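Local coordinates for cell division control protein 4 (Saccharomyces cerevisiae, PDB 3V7D) that recognises phosphorylated target proteins as the substrate-binding F-box and WD-repeat subunit of an SCF ubiquitin ligase, directing them, including the CDK inhibitor SIC1, to degradation, at residues Leu229-Leu234 against Tyr261-Leu266; Asn281-Gly286 against Trp295-Met300; Glu200-Thr205 against Ser224-Leu229; Arg183-Trp188 against Ser204-Leu209; Cys195-Glu200 against Leu251-Pro256. The protein carries 1 engineered substitution. All coordinates share one frame; numbering follows the deposited sequence.

Contact 1 (Leu229-Leu234 against Tyr261-Leu266); sequences LHVWKL and YFVGVL
H230, W232, F262 and V265 meet on one face of an antiparallel strand pair in a WD-repeat propeller blade. V265 CG2 lies over the imidazole of H230, 3.9 Å from the ring centroid, in a CH-pi contact. The two side chains run side by side and point the same way. F262 CE1 also approaches the H230 ring, 4.0 Å from H230 CD2. F262 turns its edge to the face of W232, an offset edge-to-face pair with the F262 ring and the six-membered ring of W232 at 63°. CG of F262 is anti to the backbone N (chi1 174°), on the face shared with H230 and W232. Over the centre of the F262 ring, on one face, stands G264 N.

The opposite face of the strands holds L229, V231 and L266, with V231 CG2 4.0 Å from L266 CD1. A classic beta bulge sets V263 and G264 both against V231: V263 N donates to V231 O at 2.9 Å, and V231 N to G264 O at 3.0 Å. An alanine in place of H230 would probably leave V265 CG2 without its aromatic face and open a gap beside F262 CE1. Backbone bonds thus hold the strands on both sides of the one-residue shift at V263 and G264. The contacts among H230, W232, F262 and V265 are apolar or weakly polar, and add packing but no further hydrogen bond.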
# COMPACT_ATOMS: atom_id res chain seq x y z
N LEU B 229 -2.62 26.63 16.76
CA LEU B 229 -2.27 26.28 15.39
C LEU B 229 -2.54 27.47 14.48
O LEU B 229 -3.56 28.16 14.62
CB LEU B 229 -3.06 25.07 14.90
CG LEU B 229 -2.76 23.72 15.56
CD1 LEU B 229 -3.69 23.47 16.74
CD2 LEU B 229 -2.86 22.61 14.53
N HIS B 230 -1.63 27.73 13.55
CA HIS B 230 -1.82 28.78 12.56
C HIS B 230 -2.11 28.15 11.20
O HIS B 230 -1.52 27.13 10.85
CB HIS B 230 -0.59 29.68 12.47
CG HIS B 230 -0.49 30.68 13.58
ND1 HIS B 230 -0.77 30.37 14.90
CD2 HIS B 230 -0.12 31.98 13.57
CE1 HIS B 230 -0.58 31.44 15.65
NE2 HIS B 230 -0.19 32.43 14.87
N VAL B 231 -3.01 28.76 10.44
CA VAL B 231 -3.32 28.28 9.10
C VAL B 231 -2.85 29.29 8.05
O VAL B 231 -3.10 30.49 8.18
CB VAL B 231 -4.82 27.96 8.93
CG1 VAL B 231 -5.09 27.41 7.53
CG2 VAL B 231 -5.29 26.97 9.99
N TRP B 232 -2.15 28.81 7.03
CA TRP B 232 -1.64 29.68 5.98
C TRP B 232 -1.88 29.06 4.60
O TRP B 232 -1.85 27.84 4.45
CB TRP B 232 -0.14 29.94 6.14
CG TRP B 232 0.41 29.83 7.52
CD1 TRP B 232 0.58 28.69 8.25
CD2 TRP B 232 0.91 30.90 8.33
NE1 TRP B 232 1.13 28.99 9.48
CE2 TRP B 232 1.34 30.34 9.55
CE3 TRP B 232 1.01 32.28 8.14
CZ2 TRP B 232 1.88 31.12 10.57
CZ3 TRP B 232 1.55 33.05 9.17
CH2 TRP B 232 1.97 32.47 10.36
N LYS B 233 -2.11 29.91 3.60
CA LYS B 233 -2.15 29.45 2.22
C LYS B 233 -0.72 29.24 1.72
O LYS B 233 0.16 30.04 2.02
CB LYS B 233 -2.88 30.46 1.33
CG LYS B 233 -4.37 30.55 1.61
CD LYS B 233 -5.06 31.51 0.66
CE LYS B 233 -4.63 32.94 0.91
NZ LYS B 233 -5.10 33.43 2.24
N LEU B 234 -0.50 28.15 0.99
CA LEU B 234 0.80 27.90 0.37
C LEU B 234 0.91 28.72 -0.91
O LEU B 234 0.10 28.56 -1.82
CB LEU B 234 0.96 26.41 0.05
CG LEU B 234 2.28 26.00 -0.63
CD1 LEU B 234 3.45 26.14 0.33
CD2 LEU B 234 2.19 24.58 -1.18
N TYR B 261 -1.15 35.61 2.94
CA TYR B 261 -1.13 34.16 2.99
C TYR B 261 -1.58 33.66 4.36
O TYR B 261 -1.68 32.45 4.58
CB TYR B 261 0.26 33.62 2.66
CG TYR B 261 0.77 34.04 1.30
CD1 TYR B 261 0.19 33.54 0.14
CD2 TYR B 261 1.82 34.93 1.18
CE1 TYR B 261 0.65 33.93 -1.11
CE2 TYR B 261 2.29 35.33 -0.06
CZ TYR B 261 1.70 34.82 -1.20
OH TYR B 261 2.17 35.21 -2.44
N PHE B 262 -1.86 34.59 5.27
CA PHE B 262 -2.33 34.22 6.60
C PHE B 262 -3.84 34.03 6.61
O PHE B 262 -4.59 34.83 6.04
CB PHE B 262 -1.90 35.28 7.62
CG PHE B 262 -2.45 35.07 9.00
CD1 PHE B 262 -2.03 34.00 9.77
CD2 PHE B 262 -3.38 35.95 9.53
CE1 PHE B 262 -2.54 33.81 11.04
CE2 PHE B 262 -3.89 35.76 10.80
CZ PHE B 262 -3.47 34.69 11.56
N VAL B 263 -4.30 32.96 7.25
CA VAL B 263 -5.72 32.63 7.26
C VAL B 263 -6.34 32.91 8.62
O VAL B 263 -7.37 33.58 8.72
CB VAL B 263 -5.97 31.16 6.87
CG1 VAL B 263 -7.46 30.87 6.85
CG2 VAL B 263 -5.34 30.85 5.52
N GLY B 264 -5.72 32.39 9.67
CA GLY B 264 -6.22 32.59 11.02
C GLY B 264 -5.57 31.69 12.05
O GLY B 264 -4.75 30.83 11.73
N VAL B 265 -5.94 31.90 13.31
CA VAL B 265 -5.39 31.14 14.42
C VAL B 265 -6.44 30.19 14.98
O VAL B 265 -7.59 30.56 15.15
CB VAL B 265 -4.90 32.07 15.55
CG1 VAL B 265 -4.27 31.26 16.67
CG2 VAL B 265 -3.92 33.09 15.01
N LEU B 266 -6.03 28.96 15.25
CA LEU B 266 -6.91 27.99 15.88
C LEU B 266 -6.53 27.80 17.34
O LEU B 266 -5.57 27.09 17.65
CB LEU B 266 -6.87 26.65 15.13
CG LEU B 266 -7.45 26.66 13.72
CD1 LEU B 266 -7.31 25.30 13.07
CD2 LEU B 266 -8.90 27.11 13.74

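Contact 2 (Asn281-Gly286 against Trp295-Met300); sequences NIVVSG and WDVAQM
W295, N281 and V283 carry this beta hairpin, which belongs to the fourth WD repeat of the propeller. The backbones of V283 and W295 form an antiparallel hydrogen-bonded pair. W295 N donates to V283 O at 2.7 Å, and V283 N returns a longer bond to W295 O. W295 also uses its ring. The indole NE1-H points to S285 OG at 3.0 Å. The oxygen lies in the ring plane, at the edge, and the bond is nearly straight (168°). OG of S285 is held by H269 as well. This His-Ser-Trp chain is part of the hydrogen-bond network found in many WD40 blades.

V283 meets the turn that follows the strand: its CG2 is 3.7 Å from V297 CG1, and the two side chains cross at about a right angle. N281 closes the far end. Its carbonyl O takes V297 N at 3.0 Å. Its side-chain ND2 makes a weak bond to D296 OD1 at 3.3 Å, with amide and carboxylate planes 73° apart. The same OD1 also gathers the turn that leaves the strand, in an Asx turn and motif: A298 N comes in nearly in line with the C-O bond at 3.1 Å, and Q299 N from above the carboxylate plane at 3.2 Å.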
# COMPACT_ATOMS: atom_id res chain seq x y z
N ASN B 281 -10.30 19.59 4.11
CA ASN B 281 -10.60 20.68 5.03
C ASN B 281 -10.56 20.26 6.50
O ASN B 281 -10.76 21.08 7.39
CB ASN B 281 -11.96 21.31 4.72
CG ASN B 281 -13.12 20.35 4.93
OD1 ASN B 281 -13.08 19.20 4.50
ND2 ASN B 281 -14.16 20.82 5.62
N ILE B 282 -10.32 18.98 6.74
CA ILE B 282 -10.29 18.46 8.11
C ILE B 282 -8.86 18.27 8.62
O ILE B 282 -8.04 17.61 7.98
CB ILE B 282 -11.05 17.14 8.23
CG1 ILE B 282 -12.51 17.33 7.83
CG2 ILE B 282 -10.97 16.61 9.65
CD1 ILE B 282 -13.26 18.27 8.75
N VAL B 283 -8.58 18.85 9.78
CA VAL B 283 -7.28 18.73 10.41
C VAL B 283 -7.43 18.36 11.89
O VAL B 283 -8.25 18.95 12.59
CB VAL B 283 -6.48 20.04 10.31
CG1 VAL B 283 -5.16 19.93 11.06
CG2 VAL B 283 -6.22 20.39 8.85
N VAL B 284 -6.65 17.39 12.34
CA VAL B 284 -6.65 16.98 13.74
C VAL B 284 -5.35 17.38 14.43
O VAL B 284 -4.26 17.13 13.91
CB VAL B 284 -6.86 15.46 13.88
CG1 VAL B 284 -6.92 15.07 15.35
CG2 VAL B 284 -8.12 15.03 13.16
N SER B 285 -5.46 18.00 15.60
CA SER B 285 -4.29 18.34 16.39
C SER B 285 -4.28 17.54 17.69
O SER B 285 -5.33 17.27 18.26
CB SER B 285 -4.26 19.83 16.71
OG SER B 285 -5.34 20.18 17.56
N GLY B 286 -3.09 17.18 18.16
CA GLY B 286 -2.92 16.54 19.45
C GLY B 286 -2.03 17.37 20.34
O GLY B 286 -1.06 17.96 19.87
N TRP B 295 -10.46 20.02 13.63
CA TRP B 295 -10.73 21.35 13.11
C TRP B 295 -11.31 21.32 11.70
O TRP B 295 -11.09 20.37 10.94
CB TRP B 295 -9.45 22.19 13.09
CG TRP B 295 -8.72 22.26 14.39
CD1 TRP B 295 -7.70 21.45 14.81
CD2 TRP B 295 -8.92 23.22 15.44
NE1 TRP B 295 -7.27 21.83 16.05
CE2 TRP B 295 -7.99 22.91 16.46
CE3 TRP B 295 -9.79 24.29 15.62
CZ2 TRP B 295 -7.92 23.65 17.65
CZ3 TRP B 295 -9.72 25.02 16.80
CH2 TRP B 295 -8.79 24.69 17.79
N ASP B 296 -12.05 22.37 11.35
CA ASP B 296 -12.50 22.60 9.98
C ASP B 296 -11.81 23.86 9.49
O ASP B 296 -12.28 24.97 9.75
CB ASP B 296 -14.02 22.76 9.94
CG ASP B 296 -14.58 22.79 8.52
OD1 ASP B 296 -13.96 23.40 7.63
OD2 ASP B 296 -15.65 22.19 8.30
N VAL B 297 -10.71 23.70 8.77
CA VAL B 297 -9.88 24.83 8.38
C VAL B 297 -10.49 25.66 7.26
O VAL B 297 -9.94 26.69 6.86
CB VAL B 297 -8.47 24.38 7.97
CG1 VAL B 297 -7.79 23.69 9.13
CG2 VAL B 297 -8.54 23.46 6.76
N ALA B 298 -11.64 25.22 6.75
CA ALA B 298 -12.39 26.02 5.79
C ALA B 298 -13.22 27.04 6.56
O ALA B 298 -13.37 28.19 6.13
CB ALA B 298 -13.28 25.14 4.93
N GLN B 299 -13.76 26.61 7.69
CA GLN B 299 -14.57 27.48 8.54
C GLN B 299 -13.75 28.05 9.69
O GLN B 299 -14.19 28.97 10.37
CB GLN B 299 -15.77 26.71 9.10
CG GLN B 299 -16.74 26.20 8.05
CD GLN B 299 -17.93 25.49 8.66
OE1 GLN B 299 -17.89 25.07 9.82
NE2 GLN B 299 -19.00 25.35 7.89
N MET B 300 -12.55 27.50 9.88
CA MET B 300 -11.70 27.86 11.01
C MET B 300 -12.45 27.70 12.32
O MET B 300 -12.47 28.61 13.16
CB MET B 300 -11.16 29.28 10.86
CG MET B 300 -10.28 29.47 9.63
SD MET B 300 -8.79 28.45 9.69
CE MET B 300 -7.87 29.28 10.98

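Contact 3 (Glu200-Thr205 against Ser224-Leu229); sequences EGHNST and SRDNTL. Unlike the reference sequence in segment 200-205: E200 (reference Lys).
H202 lays one face of its imidazole over S224 CB, which is 3.2 Å from ND1. The ring edge does the polar work. ND1-H donates to D226 OD2 at 3.0 Å, with the oxygen 4° out of the ring plane and met on the syn side of the carboxylate. N203 N reaches the same OD2 at 2.9 Å, on its anti lone pair. D226 CG sits between its backbone N and carbonyl carbon (chi1 59°), the crowded position. D226 OD1 accepts from T228 OG1 at 2.7 Å and from T228 N, both from the same face, in an Asx turn.

T205 O grips the start of the second loop. It takes R225 N at 2.9 Å and S224 OG at 2.9 Å, the latter from above the carbonyl plane. R225 extends away to bond the backbone and a modified side chain of the bound peptide, and T205 N bonds a modified side chain as well.

H202 NE2 is bonded to T222 OG1, and that hydroxyl to W232 NE1. This completes the Asp-His-Ser/Thr-Trp network known from WD40 blades. The four donors hold the D226 carboxylate in place. Bonds at ND1 and at NE2 together are likely to fix the rotation of the H202 ring, and a proton on ND1 is consistent with the carboxylate acceptor.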
# COMPACT_ATOMS: atom_id res chain seq x y z
N GLU B 200 5.89 34.93 10.06
CA GLU B 200 5.95 35.09 11.50
C GLU B 200 4.53 35.18 12.06
O GLU B 200 3.59 35.45 11.32
CB GLU B 200 6.77 36.33 11.88
CG GLU B 200 8.22 36.28 11.38
CD GLU B 200 9.07 37.43 11.89
OE1 GLU B 200 8.64 38.12 12.83
OE2 GLU B 200 10.17 37.64 11.34
N GLY B 201 4.39 34.94 13.35
CA GLY B 201 3.08 34.96 13.98
C GLY B 201 3.03 34.13 15.24
O GLY B 201 2.48 34.56 16.25
N HIS B 202 3.60 32.93 15.18
CA HIS B 202 3.69 32.07 16.35
C HIS B 202 4.51 32.75 17.44
O HIS B 202 5.51 33.41 17.16
CB HIS B 202 4.32 30.71 15.99
CG HIS B 202 3.35 29.73 15.40
ND1 HIS B 202 2.26 29.26 16.10
CD2 HIS B 202 3.31 29.13 14.19
CE1 HIS B 202 1.59 28.41 15.34
NE2 HIS B 202 2.21 28.32 14.18
N ASN B 203 4.08 32.58 18.68
CA ASN B 203 4.76 33.22 19.80
C ASN B 203 5.70 32.25 20.51
O ASN B 203 6.24 32.57 21.57
CB ASN B 203 3.74 33.80 20.78
CG ASN B 203 2.95 34.95 20.18
OD1 ASN B 203 1.72 34.93 20.15
ND2 ASN B 203 3.67 35.96 19.69
N SER B 204 5.88 31.08 19.91
CA SER B 204 6.76 30.06 20.46
C SER B 204 7.20 29.09 19.36
O SER B 204 6.87 29.28 18.19
CB SER B 204 6.05 29.31 21.60
OG SER B 204 6.95 28.46 22.28
N THR B 205 7.96 28.07 19.75
CA THR B 205 8.52 27.10 18.80
C THR B 205 7.45 26.42 17.95
O THR B 205 6.45 25.92 18.48
CB THR B 205 9.33 26.01 19.53
OG1 THR B 205 10.55 26.57 20.04
CG2 THR B 205 9.67 24.86 18.58
N SER B 224 2.21 24.73 17.43
CA SER B 224 3.30 25.36 18.17
C SER B 224 3.22 25.14 19.67
O SER B 224 2.18 24.72 20.20
CB SER B 224 3.33 26.87 17.88
OG SER B 224 4.11 27.57 18.83
N ARG B 225 4.32 25.43 20.35
CA ARG B 225 4.37 25.40 21.81
C ARG B 225 3.62 26.57 22.44
O ARG B 225 3.61 26.71 23.66
CB ARG B 225 5.81 25.37 22.29
CG ARG B 225 6.52 24.07 22.03
CD ARG B 225 7.92 24.07 22.58
NE ARG B 225 8.43 22.71 22.74
CZ ARG B 225 9.66 22.42 23.15
NH1 ARG B 225 10.52 23.39 23.44
NH2 ARG B 225 10.04 21.15 23.26
N ASP B 226 3.01 27.42 21.62
CA ASP B 226 2.18 28.51 22.13
C ASP B 226 0.73 28.06 22.29
O ASP B 226 -0.17 28.90 22.45
CB ASP B 226 2.27 29.76 21.24
CG ASP B 226 1.86 29.50 19.80
OD1 ASP B 226 1.15 28.51 19.53
OD2 ASP B 226 2.23 30.31 18.93
N ASN B 227 0.52 26.75 22.23
CA ASN B 227 -0.79 26.11 22.39
C ASN B 227 -1.75 26.30 21.21
O ASN B 227 -2.90 25.85 21.25
CB ASN B 227 -1.48 26.53 23.70
CG ASN B 227 -0.55 26.47 24.89
OD1 ASN B 227 0.53 25.88 24.82
ND2 ASN B 227 -0.96 27.07 26.00
N THR B 228 -1.28 26.96 20.16
CA THR B 228 -2.14 27.28 19.03
C THR B 228 -1.75 26.53 17.76
O THR B 228 -0.70 25.89 17.69
CB THR B 228 -2.09 28.78 18.68
OG1 THR B 228 -0.93 29.05 17.89
CG2 THR B 228 -2.07 29.64 19.95
N LEU B 229 -2.62 26.63 16.76
CA LEU B 229 -2.27 26.28 15.39
C LEU B 229 -2.54 27.47 14.48
O LEU B 229 -3.56 28.16 14.62
CB LEU B 229 -3.06 25.07 14.90
CG LEU B 229 -2.76 23.72 15.56
CD1 LEU B 229 -3.69 23.47 16.74
CD2 LEU B 229 -2.86 22.61 14.53

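Contact 4 (Arg183-Trp188 against Ser204-Leu209); sequences RTVRVW and STVRCL
R183 and S204 meet without a hydrogen bond, although one is an arginine and the other a serine with its carbonyl O close by. The arginine uses its hydrocarbon stem instead. R183 CG is 3.3 Å from S204 O, and R183 CA makes a CA-H...O contact to the same oxygen at 3.5 Å. The stem then runs on over the serine backbone, with R183 CD 3.7 Å from S204 N. CG lies anti to the carbonyl carbon (chi1 -50°), and the chain is extended from there to NE, which lets CG, CD and NE follow S204. R183 itself has left-handed backbone angles, with phi at 71°. Its side chain packs on a modified side chain of the bound peptide, and R207 NH2 bonds a modified side chain too.

V206 packs against the backbone next to R183. Its CG2 is 3.6 Å from T184 O and 3.9 Å from R183 C. The methyl thus lies against the backbone of R183 and T184. V206 CG2 also touches V185 CG2 at 4.2 Å, the two valines crossing at about a right angle. T184 turns its hydroxyl to D182.

The contact joins two adjacent sheets, or blades, of the propeller; the segments lie in the repeats WD 2 and WD 3. Strand 185-189 lies between strands 175-180 and 194-199 in its own sheet. Strand 206-213 begins the next sheet and pairs with strand 218-224. V185 and V206 both reach T222 of strand 218-224, and V185 also packs on V177 of strand 175-180, so the valines lie in the seam between the two sheets.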
# COMPACT_ATOMS: atom_id res chain seq x y z
N ARG B 183 10.43 30.37 15.85
CA ARG B 183 9.00 30.70 15.80
C ARG B 183 8.49 31.03 14.40
O ARG B 183 7.33 31.42 14.23
CB ARG B 183 8.65 31.81 16.79
CG ARG B 183 9.18 31.57 18.19
CD ARG B 183 9.06 32.81 19.07
NE ARG B 183 9.71 32.61 20.36
CZ ARG B 183 9.83 33.56 21.28
NH1 ARG B 183 9.35 34.78 21.06
NH2 ARG B 183 10.44 33.29 22.43
N THR B 184 9.34 30.87 13.39
CA THR B 184 8.95 31.17 12.02
C THR B 184 8.51 29.94 11.23
O THR B 184 8.90 28.81 11.54
CB THR B 184 10.08 31.87 11.25
OG1 THR B 184 11.17 30.96 11.08
CG2 THR B 184 10.55 33.11 12.01
N VAL B 185 7.69 30.18 10.22
CA VAL B 185 7.35 29.16 9.24
C VAL B 185 7.95 29.60 7.92
O VAL B 185 7.70 30.72 7.46
CB VAL B 185 5.82 29.02 9.09
CG1 VAL B 185 5.49 27.96 8.06
CG2 VAL B 185 5.18 28.69 10.43
N ARG B 186 8.75 28.74 7.31
CA ARG B 186 9.45 29.12 6.08
C ARG B 186 9.09 28.24 4.89
O ARG B 186 8.97 27.02 5.00
CB ARG B 186 10.96 29.12 6.30
CG ARG B 186 11.50 30.39 6.94
CD ARG B 186 13.00 30.29 7.15
NE ARG B 186 13.63 31.58 7.42
CZ ARG B 186 13.70 32.13 8.63
NH1 ARG B 186 13.18 31.51 9.67
NH2 ARG B 186 14.29 33.30 8.78
N VAL B 187 8.91 28.89 3.74
CA VAL B 187 8.65 28.19 2.49
C VAL B 187 9.91 28.25 1.64
O VAL B 187 10.53 29.30 1.51
CB VAL B 187 7.50 28.85 1.71
CG1 VAL B 187 7.24 28.11 0.40
CG2 VAL B 187 6.24 28.91 2.56
N TRP B 188 10.31 27.11 1.08
CA TRP B 188 11.55 27.03 0.32
C TRP B 188 11.31 26.51 -1.09
O TRP B 188 10.40 25.71 -1.33
CB TRP B 188 12.55 26.11 1.02
CG TRP B 188 12.77 26.41 2.47
CD1 TRP B 188 11.94 26.10 3.51
CD2 TRP B 188 13.92 27.04 3.06
NE1 TRP B 188 12.49 26.52 4.70
CE2 TRP B 188 13.70 27.10 4.45
CE3 TRP B 188 15.10 27.58 2.54
CZ2 TRP B 188 14.63 27.66 5.33
CZ3 TRP B 188 16.02 28.14 3.41
CH2 TRP B 188 15.77 28.17 4.79
N SER B 204 5.88 31.08 19.91
CA SER B 204 6.76 30.06 20.46
C SER B 204 7.20 29.09 19.36
O SER B 204 6.87 29.28 18.19
CB SER B 204 6.05 29.31 21.60
OG SER B 204 6.95 28.46 22.28
N THR B 205 7.96 28.07 19.75
CA THR B 205 8.52 27.10 18.80
C THR B 205 7.45 26.42 17.95
O THR B 205 6.45 25.92 18.48
CB THR B 205 9.33 26.01 19.53
OG1 THR B 205 10.55 26.57 20.04
CG2 THR B 205 9.67 24.86 18.58
N VAL B 206 7.65 26.41 16.64
CA VAL B 206 6.80 25.62 15.75
C VAL B 206 7.17 24.15 15.91
O VAL B 206 8.26 23.74 15.50
CB VAL B 206 6.96 26.04 14.28
CG1 VAL B 206 5.99 25.26 13.40
CG2 VAL B 206 6.73 27.54 14.12
N ARG B 207 6.28 23.37 16.51
CA ARG B 207 6.61 22.00 16.90
C ARG B 207 6.29 20.96 15.84
O ARG B 207 6.96 19.93 15.75
CB ARG B 207 5.88 21.64 18.20
CG ARG B 207 6.36 20.35 18.84
CD ARG B 207 7.85 20.43 19.15
NE ARG B 207 8.34 19.20 19.76
CZ ARG B 207 8.77 18.15 19.07
NH1 ARG B 207 8.76 18.16 17.74
NH2 ARG B 207 9.21 17.07 19.72
N CYS B 208 5.26 21.23 15.04
CA CYS B 208 4.79 20.27 14.05
C CYS B 208 4.07 21.01 12.94
O CYS B 208 3.74 22.19 13.10
CB CYS B 208 3.84 19.27 14.71
SG CYS B 208 2.35 20.03 15.45
N LEU B 209 3.82 20.33 11.83
CA LEU B 209 3.08 20.94 10.72
C LEU B 209 2.61 19.92 9.68
O LEU B 209 3.17 18.84 9.55
CB LEU B 209 3.90 22.06 10.06
CG LEU B 209 5.04 21.74 9.10
CD1 LEU B 209 4.55 21.85 7.67
CD2 LEU B 209 6.20 22.69 9.32

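Contact 5 (Cys195-Glu200 against Leu251-Pro256); sequences CTHVFE and LVFHTP. Unlike the reference sequence in segment 195-200: E200 (reference Lys).
H197, V198 and F199 pair in parallel with L251, V252 and F253, adding a fifth strand to the edge of a WD-repeat propeller blade. The added strand comes from the long insertion between strands 229-233 and 262-266, and is the only parallel neighbour in a sheet that is otherwise antiparallel. Four backbone bonds make the ladder. L251 N donates to T196 O at 2.8 Å, V198 N to L251 O, F253 N to V198 O at 3.0 Å, and E200 N to F253 O at 3.3 Å.

One face carries H197, F199, L251 and F253, all pointing the same way. F253 CD1 comes in at the edge of the F199 ring, 3.7 Å from CE1, with the two rings inclined at 69°. L251 CD2 lies 4.0 Å from H197 NE2. An alanine in place of L251 would probably open a gap beside the H197 imidazole and leave its NE2 side without a methyl neighbour. On the other face V198 CB is 4.4 Å from V252 CG1.

The engineered E200, a lysine in the natural protein, stretches alongside H254 with its chain extended beyond CG. Its OE2 is 3.5 Å from H254 ND1, and the carboxylate stands at 83° to the imidazole plane.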
# COMPACT_ATOMS: atom_id res chain seq x y z
N CYS B 195 15.06 30.40 0.36
CA CYS B 195 13.79 30.61 1.03
C CYS B 195 12.99 31.66 0.27
O CYS B 195 13.52 32.70 -0.11
CB CYS B 195 14.01 31.07 2.47
SG CYS B 195 12.49 31.43 3.36
N THR B 196 11.71 31.39 0.03
CA THR B 196 10.87 32.33 -0.69
C THR B 196 9.96 33.13 0.24
O THR B 196 9.61 34.28 -0.06
CB THR B 196 10.02 31.64 -1.78
OG1 THR B 196 9.26 30.57 -1.20
CG2 THR B 196 10.91 31.09 -2.89
N HIS B 197 9.56 32.53 1.35
CA HIS B 197 8.67 33.19 2.30
C HIS B 197 9.04 32.89 3.75
O HIS B 197 9.36 31.75 4.09
CB HIS B 197 7.21 32.77 2.06
CG HIS B 197 6.72 33.04 0.67
ND1 HIS B 197 7.09 32.26 -0.41
CD2 HIS B 197 5.89 33.99 0.18
CE1 HIS B 197 6.51 32.73 -1.50
NE2 HIS B 197 5.78 33.78 -1.17
N VAL B 198 8.99 33.91 4.60
CA VAL B 198 9.12 33.72 6.04
C VAL B 198 7.87 34.23 6.74
O VAL B 198 7.61 35.43 6.76
CB VAL B 198 10.35 34.45 6.61
CG1 VAL B 198 10.45 34.22 8.11
CG2 VAL B 198 11.62 33.99 5.90
N PHE B 199 7.08 33.31 7.30
CA PHE B 199 5.84 33.68 7.98
C PHE B 199 6.04 33.74 9.49
O PHE B 199 6.31 32.72 10.14
CB PHE B 199 4.72 32.69 7.66
CG PHE B 199 4.33 32.65 6.21
CD1 PHE B 199 4.64 33.70 5.36
CD2 PHE B 199 3.65 31.56 5.69
CE1 PHE B 199 4.29 33.67 4.02
CE2 PHE B 199 3.29 31.52 4.36
CZ PHE B 199 3.61 32.57 3.52
N GLU B 200 5.89 34.93 10.06
CA GLU B 200 5.95 35.09 11.50
C GLU B 200 4.53 35.18 12.06
O GLU B 200 3.59 35.45 11.32
CB GLU B 200 6.77 36.33 11.88
CG GLU B 200 8.22 36.28 11.38
CD GLU B 200 9.07 37.43 11.89
OE1 GLU B 200 8.64 38.12 12.83
OE2 GLU B 200 10.17 37.64 11.34
N LEU B 251 10.57 36.72 0.88
CA LEU B 251 9.47 37.62 1.21
C LEU B 251 9.14 37.45 2.68
O LEU B 251 8.53 36.46 3.08
CB LEU B 251 8.24 37.30 0.36
CG LEU B 251 8.09 38.01 -0.99
CD1 LEU B 251 9.24 37.71 -1.92
CD2 LEU B 251 6.76 37.64 -1.63
N VAL B 252 9.54 38.42 3.49
CA VAL B 252 9.33 38.34 4.93
C VAL B 252 8.01 39.01 5.33
O VAL B 252 7.72 40.12 4.89
CB VAL B 252 10.50 38.98 5.70
CG1 VAL B 252 10.33 38.77 7.20
CG2 VAL B 252 11.83 38.42 5.22
N PHE B 253 7.23 38.33 6.15
CA PHE B 253 5.96 38.86 6.65
C PHE B 253 5.95 38.91 8.17
O PHE B 253 5.62 37.93 8.83
CB PHE B 253 4.78 38.03 6.14
CG PHE B 253 4.61 38.07 4.66
CD1 PHE B 253 5.33 37.23 3.83
CD2 PHE B 253 3.72 38.97 4.08
CE1 PHE B 253 5.17 37.27 2.46
CE2 PHE B 253 3.55 39.02 2.71
CZ PHE B 253 4.28 38.16 1.90
N HIS B 254 6.30 40.07 8.72
CA HIS B 254 6.44 40.25 10.16
C HIS B 254 5.10 40.24 10.89
O HIS B 254 5.05 39.97 12.09
CB HIS B 254 7.19 41.55 10.47
CG HIS B 254 8.57 41.61 9.90
ND1 HIS B 254 9.66 41.04 10.53
CD2 HIS B 254 9.05 42.17 8.77
CE1 HIS B 254 10.74 41.24 9.80
NE2 HIS B 254 10.40 41.93 8.73
N THR B 255 4.01 40.54 10.18
CA THR B 255 2.71 40.67 10.84
C THR B 255 1.59 39.95 10.07
O THR B 255 1.31 40.29 8.92
CB THR B 255 2.32 42.15 11.07
OG1 THR B 255 3.35 42.80 11.83
CG2 THR B 255 1.02 42.24 11.82
N PRO B 256 0.96 38.96 10.72
CA PRO B 256 -0.08 38.08 10.16
C PRO B 256 -1.22 38.81 9.46
O PRO B 256 -1.61 38.42 8.37
CB PRO B 256 -0.61 37.36 11.40
CG PRO B 256 0.55 37.31 12.31
CD PRO B 256 1.29 38.60 12.11

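The five contacts lie in and between three successive blades of the propeller. Contacts 3 and 4, with centres 8 Å apart, share S204 and T205. Both reach the bound peptide, through T205 N and through arginines: R225 in contact 3, R207 in contact 4. Contact 1 follows on the same blade as contact 3, sharing L229; H230 ND1 is 3.1 Å from H202 CE1. Contact 2, in the next blade, packs on contact 1 through L266 CD2 and W295 CE3, 3.5 Å apart. Contact 5 widens the sheet that contact 4 enters, and touches contact 1 where W232 CZ3 lies 3.5 Å from F199 CB. Contacts 2 and 5 are about 23 Å apart between centres.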